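Local coordinates for protein oxidoreductase, zinc-binding dehydrogenase family (Myxococcus xanthus, PDB 5K1S) that serves as a zinc-binding medium-chain reductase in the alternative de novo pathway to isovaleryl coenzyme A, at residues His79-Val85 with Thr97-Thr103; Gly45-Val51 with Gln140-Val146; Gln105-Cys109 with Cys123-Phe129; Gly137-Phe141 with Leu357-Glu361. All coordinates share one frame; numbering follows the deposited sequence.

Contact 1 of 4, residues His79-Val85 with Thr97-Thr103; sequences HEAAGEV and TGDRAAT. With ZN (zinc ion), chain F.
Ala82 faces Ala102, and Gly83 faces Ala101, across an antiparallel hairpin whose strand axes, over 80-85 and 100-103, approach to 4.7 Å, their directions 165° apart. Gly83 and Ala101 bond N to O both ways, with Gly83 N 3.0 Å from Ala101 O, while Ala82-Ala102 and Glu84-Arg100 are the non-hydrogen-bonded pairs next to them. The ladder runs on beyond the start of strand 100-103: Val85 N bonds to Asp99 O at 2.9 Å, and Gly98 N is bonded in turn to Val85 O.

Towards the zinc, a side chain joins the ladder. Thr103 N binds Ala81 O, and the Thr103 hydroxyl, set between its own backbone N and carbonyl carbon (chi1 58°), reaches across to the partner strand. There OG1 donates to His79 O at 3.1 Å, coming from above the carbonyl plane, and accepts the N-H of Ala81 in a fairly straight bond (159°). On the face shared by Ala82 and Ala102 the two methyls meet at 4.3 Å between their CB atoms. Val85 and Asp99 lie side by side and point the same way, Val85 CG2 4.0 Å from Asp99 CB, while the Asp99 carboxylate is engaged by Lys96 N. The extended Glu84 passes CG by Asp99 O and has a long, weak ion pair with Arg50.

His79 NE2 binds the zinc ion at 2.0 Å, alongside Cys57 and Cys166. One hydroxyl, giving one bond and taking another, thus grips the backbone on both sides of Glu80, consistent with a second-shell restraint on the chain that carries the zinc-bound His79.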
# COMPACT_ATOMS: atom_id res chain seq x y z
N HIS A 79 26.03 -3.15 -10.33
CA HIS A 79 24.85 -2.85 -11.15
C HIS A 79 24.68 -1.37 -11.42
O HIS A 79 23.68 -0.98 -12.04
CB HIS A 79 23.59 -3.40 -10.47
CG HIS A 79 23.26 -2.75 -9.17
ND1 HIS A 79 23.34 -3.41 -7.96
CD2 HIS A 79 22.84 -1.49 -8.88
CE1 HIS A 79 22.99 -2.59 -6.99
NE2 HIS A 79 22.69 -1.42 -7.51
N GLU A 80 25.61 -0.52 -10.99
CA GLU A 80 25.45 0.92 -11.04
C GLU A 80 26.53 1.53 -11.92
O GLU A 80 27.31 2.38 -11.48
CB GLU A 80 25.50 1.50 -9.62
CG GLU A 80 24.56 2.66 -9.37
CD GLU A 80 24.53 3.07 -7.91
OE1 GLU A 80 25.18 2.39 -7.09
OE2 GLU A 80 23.85 4.06 -7.57
N ALA A 81 26.59 1.10 -13.18
CA ALA A 81 27.69 1.41 -14.08
C ALA A 81 27.27 2.48 -15.09
O ALA A 81 26.13 2.49 -15.57
CB ALA A 81 28.16 0.16 -14.82
N ALA A 82 28.21 3.37 -15.40
CA ALA A 82 28.03 4.39 -16.43
C ALA A 82 29.23 4.32 -17.36
O ALA A 82 30.37 4.31 -16.90
CB ALA A 82 27.91 5.79 -15.81
N GLY A 83 28.97 4.28 -18.66
CA GLY A 83 30.03 4.10 -19.62
C GLY A 83 29.67 4.60 -20.99
O GLY A 83 28.72 5.37 -21.17
N GLU A 84 30.45 4.16 -21.97
CA GLU A 84 30.38 4.66 -23.34
C GLU A 84 30.20 3.49 -24.29
O GLU A 84 30.92 2.49 -24.21
CB GLU A 84 31.65 5.44 -23.69
CG GLU A 84 31.71 5.97 -25.10
CD GLU A 84 33.02 6.66 -25.41
OE1 GLU A 84 33.90 6.69 -24.51
OE2 GLU A 84 33.19 7.16 -26.54
N VAL A 85 29.24 3.62 -25.21
CA VAL A 85 28.99 2.59 -26.21
C VAL A 85 30.14 2.59 -27.20
O VAL A 85 30.32 3.55 -27.95
CB VAL A 85 27.65 2.82 -26.91
CG1 VAL A 85 27.42 1.77 -28.00
CG2 VAL A 85 26.51 2.81 -25.91
N THR A 97 27.60 3.71 -31.51
CA THR A 97 28.88 3.93 -30.85
C THR A 97 29.02 5.40 -30.46
O THR A 97 28.61 6.30 -31.20
CB THR A 97 30.03 3.52 -31.76
OG1 THR A 97 29.98 4.27 -32.98
CG2 THR A 97 29.96 2.03 -32.07
N GLY A 98 29.59 5.63 -29.28
CA GLY A 98 29.76 6.97 -28.76
C GLY A 98 28.67 7.43 -27.82
O GLY A 98 28.86 8.44 -27.13
N ASP A 99 27.54 6.73 -27.77
CA ASP A 99 26.46 7.12 -26.87
C ASP A 99 26.87 6.91 -25.42
O ASP A 99 27.70 6.06 -25.10
CB ASP A 99 25.19 6.33 -27.19
CG ASP A 99 24.58 6.70 -28.53
OD1 ASP A 99 24.78 7.85 -28.98
OD2 ASP A 99 23.91 5.83 -29.13
N ARG A 100 26.26 7.69 -24.53
CA ARG A 100 26.56 7.67 -23.11
C ARG A 100 25.41 6.99 -22.38
O ARG A 100 24.26 7.44 -22.46
CB ARG A 100 26.76 9.09 -22.58
CG ARG A 100 27.79 9.90 -23.36
CD ARG A 100 27.68 11.38 -23.05
NE ARG A 100 27.82 11.66 -21.63
CZ ARG A 100 28.97 11.84 -21.00
NH1 ARG A 100 30.12 11.78 -21.67
NH2 ARG A 100 28.99 12.09 -19.70
N ALA A 101 25.72 5.91 -21.66
CA ALA A 101 24.69 5.06 -21.07
C ALA A 101 24.98 4.80 -19.59
O ALA A 101 26.11 4.95 -19.12
CB ALA A 101 24.58 3.73 -21.81
N ALA A 102 23.94 4.39 -18.88
CA ALA A 102 24.05 3.98 -17.48
C ALA A 102 23.11 2.81 -17.25
O ALA A 102 21.94 2.86 -17.66
CB ALA A 102 23.71 5.13 -16.53
N THR A 103 23.61 1.76 -16.60
CA THR A 103 22.85 0.53 -16.44
C THR A 103 21.80 0.67 -15.34
O THR A 103 21.99 1.38 -14.35
CB THR A 103 23.78 -0.63 -16.10
OG1 THR A 103 24.51 -0.33 -14.91
CG2 THR A 103 24.75 -0.90 -17.24
ZN ZN F . 21.80 -0.56 -5.92

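Contact 2 of 4, residues Gly45-Val51 with Gln140-Val146; sequences GEVLLRV and QFMVAPV
Leu49 and Met142 make a hydrogen-bonded pair at the middle of this antiparallel ladder, with Leu49 N 2.8 Å from Met142 O and Met142 N bonded back to Leu49 O. Val47 and Ala144 form the next such pair, although the bond from Val47 N is weak. Val146 N to Gly45 O closes one end in a nearly straight bond (170°), and Val51 N to Gln140 O the other.

Around this backbone core the side chains sort onto two faces. On the first, a chi1 of 68° turns the Met142 thioether chain across Val51, CG2 to Met142 CG being 3.8 Å, and beside Leu49 CB. Leu49 CD1 reaches the methyl of Ala144 at 4.1 Å, and further along Val47 CG2 meets Val146 CG1 at 3.7 Å, the two valines crossing at about a right angle. On the second face Leu48 CD1 touches both Phe141 CB and Val143 CG2. The aliphatic part of Arg50 runs obliquely past the Phe141 ring, with Arg50 CG 3.5 Å from Phe141 CE2. At the far end the Glu46 carboxylate lies beside Val143 CG1, its OE1 taken by Gly43 N.

Beyond this shell, strand 80-88 pairs with the other edge of strand 46-56, and its Ile86 covers Leu48, Arg50 and Phe141. The Met142 face instead packs against Leu149 of strand 149-151 and Ala101 and Thr103 of strand 100-103, so that it turns toward those two strands of the GroES-like domain.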
# COMPACT_ATOMS: atom_id res chain seq x y z
N GLY A 45 20.65 -7.26 -30.06
CA GLY A 45 19.97 -6.46 -29.05
C GLY A 45 20.84 -6.03 -27.89
O GLY A 45 20.31 -5.45 -26.94
N GLU A 46 22.14 -6.28 -27.95
CA GLU A 46 23.05 -5.95 -26.86
C GLU A 46 24.02 -4.86 -27.29
O GLU A 46 24.12 -4.50 -28.47
CB GLU A 46 23.81 -7.20 -26.40
CG GLU A 46 22.92 -8.29 -25.82
CD GLU A 46 23.71 -9.48 -25.32
OE1 GLU A 46 24.84 -9.70 -25.82
OE2 GLU A 46 23.21 -10.20 -24.44
N VAL A 47 24.76 -4.35 -26.31
CA VAL A 47 25.67 -3.23 -26.49
C VAL A 47 26.90 -3.47 -25.63
O VAL A 47 26.79 -3.94 -24.50
CB VAL A 47 24.98 -1.90 -26.12
CG1 VAL A 47 25.99 -0.84 -25.69
CG2 VAL A 47 24.15 -1.39 -27.30
N LEU A 48 28.07 -3.15 -26.17
CA LEU A 48 29.33 -3.24 -25.43
C LEU A 48 29.66 -1.86 -24.87
O LEU A 48 29.76 -0.89 -25.62
CB LEU A 48 30.46 -3.74 -26.32
CG LEU A 48 31.84 -3.83 -25.66
CD1 LEU A 48 31.82 -4.79 -24.47
CD2 LEU A 48 32.89 -4.26 -26.67
N LEU A 49 29.82 -1.79 -23.55
CA LEU A 49 30.07 -0.53 -22.86
C LEU A 49 31.52 -0.45 -22.40
O LEU A 49 32.13 -1.45 -22.02
CB LEU A 49 29.15 -0.38 -21.65
CG LEU A 49 27.69 0.01 -21.92
CD1 LEU A 49 26.90 -0.05 -20.63
CD2 LEU A 49 27.60 1.39 -22.54
N ARG A 50 32.05 0.77 -22.43
CA ARG A 50 33.37 1.07 -21.88
C ARG A 50 33.12 1.77 -20.55
O ARG A 50 32.82 2.96 -20.50
CB ARG A 50 34.17 1.94 -22.84
CG ARG A 50 35.68 1.92 -22.61
CD ARG A 50 36.11 2.88 -21.52
NE ARG A 50 37.43 3.45 -21.81
CZ ARG A 50 37.63 4.55 -22.53
NH1 ARG A 50 36.61 5.21 -23.06
NH2 ARG A 50 38.87 4.98 -22.74
N VAL A 51 33.23 1.01 -19.46
CA VAL A 51 32.82 1.50 -18.15
C VAL A 51 33.81 2.56 -17.68
O VAL A 51 35.01 2.30 -17.55
CB VAL A 51 32.73 0.35 -17.14
CG1 VAL A 51 32.18 0.85 -15.81
CG2 VAL A 51 31.87 -0.78 -17.69
N GLN A 140 36.42 -2.87 -16.81
CA GLN A 140 36.62 -1.86 -17.84
C GLN A 140 35.52 -1.89 -18.90
O GLN A 140 35.29 -0.88 -19.57
CB GLN A 140 37.98 -2.05 -18.51
CG GLN A 140 39.16 -1.85 -17.58
CD GLN A 140 40.49 -2.06 -18.28
OE1 GLN A 140 40.75 -3.13 -18.85
NE2 GLN A 140 41.34 -1.05 -18.24
N PHE A 141 34.85 -3.03 -19.07
CA PHE A 141 33.85 -3.20 -20.11
C PHE A 141 32.73 -4.09 -19.58
O PHE A 141 32.89 -4.80 -18.59
CB PHE A 141 34.43 -3.82 -21.38
CG PHE A 141 35.58 -3.05 -21.97
CD1 PHE A 141 36.87 -3.27 -21.54
CD2 PHE A 141 35.36 -2.12 -22.97
CE1 PHE A 141 37.93 -2.57 -22.08
CE2 PHE A 141 36.42 -1.42 -23.52
CZ PHE A 141 37.70 -1.64 -23.08
N MET A 142 31.59 -4.04 -20.27
CA MET A 142 30.46 -4.90 -19.94
C MET A 142 29.46 -4.84 -21.08
O MET A 142 29.30 -3.80 -21.73
CB MET A 142 29.79 -4.47 -18.63
CG MET A 142 29.09 -3.12 -18.70
SD MET A 142 28.44 -2.58 -17.10
CE MET A 142 27.19 -3.83 -16.80
N VAL A 143 28.80 -5.96 -21.31
CA VAL A 143 27.71 -6.03 -22.28
C VAL A 143 26.41 -5.70 -21.56
O VAL A 143 26.22 -6.02 -20.39
CB VAL A 143 27.66 -7.42 -22.96
CG1 VAL A 143 26.34 -7.63 -23.70
CG2 VAL A 143 28.82 -7.55 -23.93
N ALA A 144 25.50 -5.06 -22.28
CA ALA A 144 24.23 -4.64 -21.70
C ALA A 144 23.12 -4.70 -22.75
O ALA A 144 23.24 -4.07 -23.81
CB ALA A 144 24.34 -3.23 -21.14
N PRO A 145 22.04 -5.44 -22.51
CA PRO A 145 20.88 -5.33 -23.40
C PRO A 145 20.38 -3.89 -23.42
O PRO A 145 20.35 -3.21 -22.39
CB PRO A 145 19.85 -6.28 -22.76
CG PRO A 145 20.65 -7.21 -21.91
CD PRO A 145 21.81 -6.41 -21.42
N VAL A 146 20.01 -3.42 -24.61
CA VAL A 146 19.58 -2.03 -24.73
C VAL A 146 18.42 -1.75 -23.79
O VAL A 146 18.23 -0.61 -23.34
CB VAL A 146 19.22 -1.69 -26.19
CG1 VAL A 146 20.46 -1.81 -27.07
CG2 VAL A 146 18.11 -2.60 -26.70

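Contact 3 of 4, residues Gln105-Cys109 with Cys123-Phe129; sequences QRMSC and CKTDNRF. With ZN (zinc ion), chain E.
Arg106 sets its CB over the centre of the Phe129 ring, a CH-pi contact of 3.5 Å from CB to the ring centroid, only 7° off the ring normal. From there the chain leaves with chi1 near 60°, runs out past the CE1 and CZ side of the ring and bends at chi3. This carries the guanidinium, turned 67° from the ring plane, in among the backbone carbonyls of Cys123 and Asp126. NH2 lies close to both oxygens without a well-directed bond; NH1 is hydrogen-bonded to Asn120 O.

Met107 supplies a backbone link, its N bonded to Arg128 O at 2.7 Å, and rests CB against the Asp126 carboxylate. There OD1 accepts from Arg128 N in an Asx turn, and OD2 faces Arg128 NH1 as a charge pair without a directed N-H.

Further along, Cys109 SG binds the zinc ion at 2.3 Å, together with Cys123, Cys112 and Cys115. Cys123 SG also accepts the N-H groups of Cys109, at 3.5 Å, and of Asp126, an N-H...S arrangement that would be expected to temper the charge of a zinc-bound thiolate.

The two loops flank helix 113-116 and draw together the base of the four-cysteine zinc lobe. The Gln105 side chain packs on Cys165, Cys166 and Thr170 of helix 165-178, while Met107 and Arg128 pack on Pro145 of strand 141-145.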
# COMPACT_ATOMS: atom_id res chain seq x y z
N GLN A 105 19.33 -1.55 -12.50
CA GLN A 105 19.66 -2.62 -11.56
C GLN A 105 19.35 -3.98 -12.16
O GLN A 105 20.19 -4.89 -12.13
CB GLN A 105 18.90 -2.41 -10.25
CG GLN A 105 19.26 -1.11 -9.54
CD GLN A 105 18.05 -0.26 -9.19
OE1 GLN A 105 16.93 -0.54 -9.60
NE2 GLN A 105 18.27 0.80 -8.42
N ARG A 106 18.14 -4.15 -12.71
CA ARG A 106 17.69 -5.42 -13.24
C ARG A 106 17.06 -5.21 -14.61
O ARG A 106 16.74 -4.09 -15.01
CB ARG A 106 16.67 -6.08 -12.30
CG ARG A 106 15.42 -5.24 -12.06
CD ARG A 106 14.42 -5.95 -11.17
NE ARG A 106 13.80 -7.11 -11.83
CZ ARG A 106 12.84 -7.02 -12.74
NH1 ARG A 106 12.38 -5.84 -13.13
NH2 ARG A 106 12.34 -8.13 -13.28
N MET A 107 16.88 -6.32 -15.33
CA MET A 107 16.30 -6.29 -16.66
C MET A 107 14.78 -6.41 -16.58
O MET A 107 14.19 -6.52 -15.50
CB MET A 107 16.89 -7.41 -17.52
CG MET A 107 18.29 -7.14 -18.02
SD MET A 107 18.41 -5.60 -18.96
CE MET A 107 17.26 -5.92 -20.29
N SER A 108 14.14 -6.40 -17.75
CA SER A 108 12.69 -6.49 -17.86
C SER A 108 12.37 -6.91 -19.28
O SER A 108 12.89 -6.32 -20.23
CB SER A 108 12.03 -5.16 -17.51
OG SER A 108 10.62 -5.23 -17.65
N CYS A 109 11.53 -7.94 -19.43
CA CYS A 109 11.30 -8.51 -20.76
C CYS A 109 10.65 -7.50 -21.69
O CYS A 109 11.07 -7.34 -22.85
CB CYS A 109 10.44 -9.77 -20.65
SG CYS A 109 8.69 -9.48 -20.31
N CYS A 123 8.26 -7.48 -13.34
CA CYS A 123 8.38 -8.49 -14.38
C CYS A 123 9.00 -9.76 -13.82
O CYS A 123 10.02 -9.72 -13.13
CB CYS A 123 9.23 -7.96 -15.54
SG CYS A 123 9.56 -9.18 -16.83
N LYS A 124 8.38 -10.91 -14.12
CA LYS A 124 8.90 -12.20 -13.69
C LYS A 124 9.61 -12.97 -14.80
O LYS A 124 10.37 -13.89 -14.49
CB LYS A 124 7.76 -13.07 -13.15
CG LYS A 124 7.23 -12.64 -11.79
CD LYS A 124 6.15 -13.59 -11.29
CE LYS A 124 5.75 -13.29 -9.85
NZ LYS A 124 4.65 -14.19 -9.38
N THR A 125 9.40 -12.61 -16.06
CA THR A 125 9.97 -13.38 -17.16
C THR A 125 11.44 -13.05 -17.39
O THR A 125 12.19 -13.89 -17.89
CB THR A 125 9.18 -13.14 -18.45
OG1 THR A 125 9.27 -11.76 -18.82
CG2 THR A 125 7.71 -13.51 -18.25
N ASP A 126 11.87 -11.83 -17.04
CA ASP A 126 13.28 -11.45 -17.14
C ASP A 126 13.62 -10.64 -15.89
O ASP A 126 13.33 -9.44 -15.82
CB ASP A 126 13.56 -10.65 -18.40
CG ASP A 126 15.04 -10.37 -18.60
OD1 ASP A 126 15.83 -10.58 -17.65
OD2 ASP A 126 15.43 -9.92 -19.70
N ASN A 127 14.24 -11.30 -14.91
CA ASN A 127 14.63 -10.66 -13.66
C ASN A 127 16.15 -10.64 -13.48
O ASN A 127 16.64 -10.56 -12.35
CB ASN A 127 13.97 -11.35 -12.47
CG ASN A 127 14.26 -12.84 -12.43
OD1 ASN A 127 15.09 -13.35 -13.18
ND2 ASN A 127 13.57 -13.55 -11.55
N ARG A 128 16.90 -10.69 -14.58
CA ARG A 128 18.35 -10.68 -14.49
C ARG A 128 18.86 -9.35 -13.96
O ARG A 128 18.43 -8.28 -14.40
CB ARG A 128 18.96 -10.97 -15.87
CG ARG A 128 18.84 -12.42 -16.30
CD ARG A 128 18.45 -12.53 -17.76
NE ARG A 128 19.27 -11.68 -18.61
CZ ARG A 128 18.98 -11.38 -19.87
NH1 ARG A 128 17.88 -11.86 -20.44
NH2 ARG A 128 19.79 -10.59 -20.57
N PHE A 129 19.78 -9.42 -13.01
CA PHE A 129 20.41 -8.25 -12.42
C PHE A 129 21.82 -8.07 -12.99
O PHE A 129 22.50 -9.05 -13.32
CB PHE A 129 20.49 -8.37 -10.90
CG PHE A 129 19.27 -7.88 -10.17
CD1 PHE A 129 18.12 -8.64 -10.13
CD2 PHE A 129 19.29 -6.66 -9.52
CE1 PHE A 129 17.00 -8.19 -9.45
CE2 PHE A 129 18.17 -6.20 -8.84
CZ PHE A 129 17.03 -6.97 -8.80
ZN ZN E . 7.87 -8.40 -18.42

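Contact 4 of 4, residues Gly137-Phe141 with Leu357-Glu361; sequences GYAQF and LVPPE
Tyr138 and Gln140, in the loop that leads into strand 141-145 of the GroES-like domain, meet Leu357 and the prolines after it, where strand 354-358 gives way to the C-terminal tail. Leu357 lays a methyl over the face of the Tyr138 ring, with Leu357 CD1 3.8 Å from the ring centroid and 14° off the ring normal. The methyl is displaced slightly toward Tyr138 CD1 and CE1, with Tyr138 CE1 3.7 Å from Leu357 CD1. Tyr138 is the centre of an inverse gamma turn, with a weak bond from Ala139 N to Gly137 O, a tight turn at the residue that carries the ring. The phenol oxygen is tied by His343 NE2, and weakly by Asp60, which fixes the far end of the ring while Leu357 covers one face.

Pro359 packs against Ala139 and Gln140, its CG on Ala139 O and its CB 4.0 Å from Gln140 CA. The Gln140 side chain slides past that proline in the opposite direction, extended beyond CG, to put its amide on the tail. NE2 donates to Pro360 O at 2.8 Å in a nearly straight bond (166°). The carbonyl oxygen lies almost in the amide plane, yet the donor stands well above the carbonyl plane of Pro360. With OE1 accepting from Lys19 N, both ends of the amide are used and its rotation is settled.

Leu357 and Pro359 also pack on Leu336. Such a return of the C-terminal chain to the N-terminal catalytic domain, after the intervening Rossmann-type domain, is a hallmark of the medium-chain dehydrogenase/reductase fold.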
# COMPACT_ATOMS: atom_id res chain seq x y z
N GLY A 137 29.54 -4.05 -13.46
CA GLY A 137 30.35 -2.91 -13.83
C GLY A 137 31.67 -2.78 -13.10
O GLY A 137 32.36 -1.77 -13.28
N TYR A 138 32.05 -3.76 -12.28
CA TYR A 138 33.37 -3.77 -11.66
C TYR A 138 34.42 -4.17 -12.68
O TYR A 138 35.20 -5.11 -12.45
CB TYR A 138 33.42 -4.72 -10.46
CG TYR A 138 32.67 -4.27 -9.23
CD1 TYR A 138 31.83 -3.16 -9.27
CD2 TYR A 138 32.81 -4.95 -8.03
CE1 TYR A 138 31.15 -2.75 -8.15
CE2 TYR A 138 32.13 -4.54 -6.90
CZ TYR A 138 31.30 -3.44 -6.97
OH TYR A 138 30.61 -2.99 -5.88
N ALA A 139 34.47 -3.47 -13.81
CA ALA A 139 35.34 -3.88 -14.90
C ALA A 139 35.46 -2.73 -15.89
O ALA A 139 34.71 -1.75 -15.82
CB ALA A 139 34.82 -5.15 -15.57
N GLN A 140 36.42 -2.87 -16.81
CA GLN A 140 36.62 -1.86 -17.84
C GLN A 140 35.52 -1.89 -18.90
O GLN A 140 35.29 -0.88 -19.57
CB GLN A 140 37.98 -2.05 -18.51
CG GLN A 140 39.16 -1.85 -17.58
CD GLN A 140 40.49 -2.06 -18.28
OE1 GLN A 140 40.75 -3.13 -18.85
NE2 GLN A 140 41.34 -1.05 -18.24
N PHE A 141 34.85 -3.03 -19.07
CA PHE A 141 33.85 -3.20 -20.11
C PHE A 141 32.73 -4.09 -19.58
O PHE A 141 32.89 -4.80 -18.59
CB PHE A 141 34.43 -3.82 -21.38
CG PHE A 141 35.58 -3.05 -21.97
CD1 PHE A 141 36.87 -3.27 -21.54
CD2 PHE A 141 35.36 -2.12 -22.97
CE1 PHE A 141 37.93 -2.57 -22.08
CE2 PHE A 141 36.42 -1.42 -23.52
CZ PHE A 141 37.70 -1.64 -23.08
N LEU A 357 33.71 3.33 -8.08
CA LEU A 357 34.90 2.65 -8.58
C LEU A 357 35.18 3.11 -10.00
O LEU A 357 34.30 3.06 -10.86
CB LEU A 357 34.72 1.13 -8.54
CG LEU A 357 34.59 0.51 -7.15
CD1 LEU A 357 34.26 -0.98 -7.26
CD2 LEU A 357 35.86 0.71 -6.33
N VAL A 358 36.41 3.56 -10.24
CA VAL A 358 36.84 4.07 -11.53
C VAL A 358 37.79 3.04 -12.15
O VAL A 358 38.91 2.86 -11.65
CB VAL A 358 37.52 5.43 -11.40
CG1 VAL A 358 37.90 5.97 -12.77
CG2 VAL A 358 36.61 6.41 -10.67
N PRO A 359 37.40 2.33 -13.21
CA PRO A 359 38.32 1.39 -13.83
C PRO A 359 39.50 2.12 -14.45
O PRO A 359 39.38 3.29 -14.84
CB PRO A 359 37.46 0.70 -14.90
CG PRO A 359 36.05 0.96 -14.51
CD PRO A 359 36.07 2.30 -13.85
N PRO A 360 40.65 1.46 -14.57
CA PRO A 360 41.79 2.09 -15.25
C PRO A 360 41.55 2.17 -16.75
O PRO A 360 40.65 1.54 -17.31
CB PRO A 360 42.96 1.17 -14.92
CG PRO A 360 42.33 -0.16 -14.69
CD PRO A 360 40.98 0.11 -14.08
N GLU A 361 42.38 2.97 -17.41
CA GLU A 361 42.27 3.16 -18.85
C GLU A 361 42.94 2.02 -19.61
O GLU A 361 42.42 1.55 -20.63
CB GLU A 361 42.89 4.50 -19.27
CG GLU A 361 42.21 5.70 -18.64
CD GLU A 361 42.74 7.02 -19.18
OE1 GLU A 361 43.73 7.00 -19.95
OE2 GLU A 361 42.15 8.07 -18.86

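Contacts 1, 2 and 4 gather round one mixed sheet, in which strand 46-56 pairs with strands 80-88, 141-145 and 354-358. The centres of contacts 1 and 2 are about 7 Å apart, and contact 4 lies about 12 Å from each. Along the chain, contact 2 closes a long loop in which contact 1 and then contact 3 are nested; contact 4 shares Gln140 and Phe141 with it and brings in the C-terminus. Contact 3 stands off the sheet, about 18 Å from contact 1 between centres, though Gln105 touches His79. The two zinc sites thus adjoin one scaffold, the three-ligand site reached through His79 of the hairpin and the four-cysteine site in the lobe.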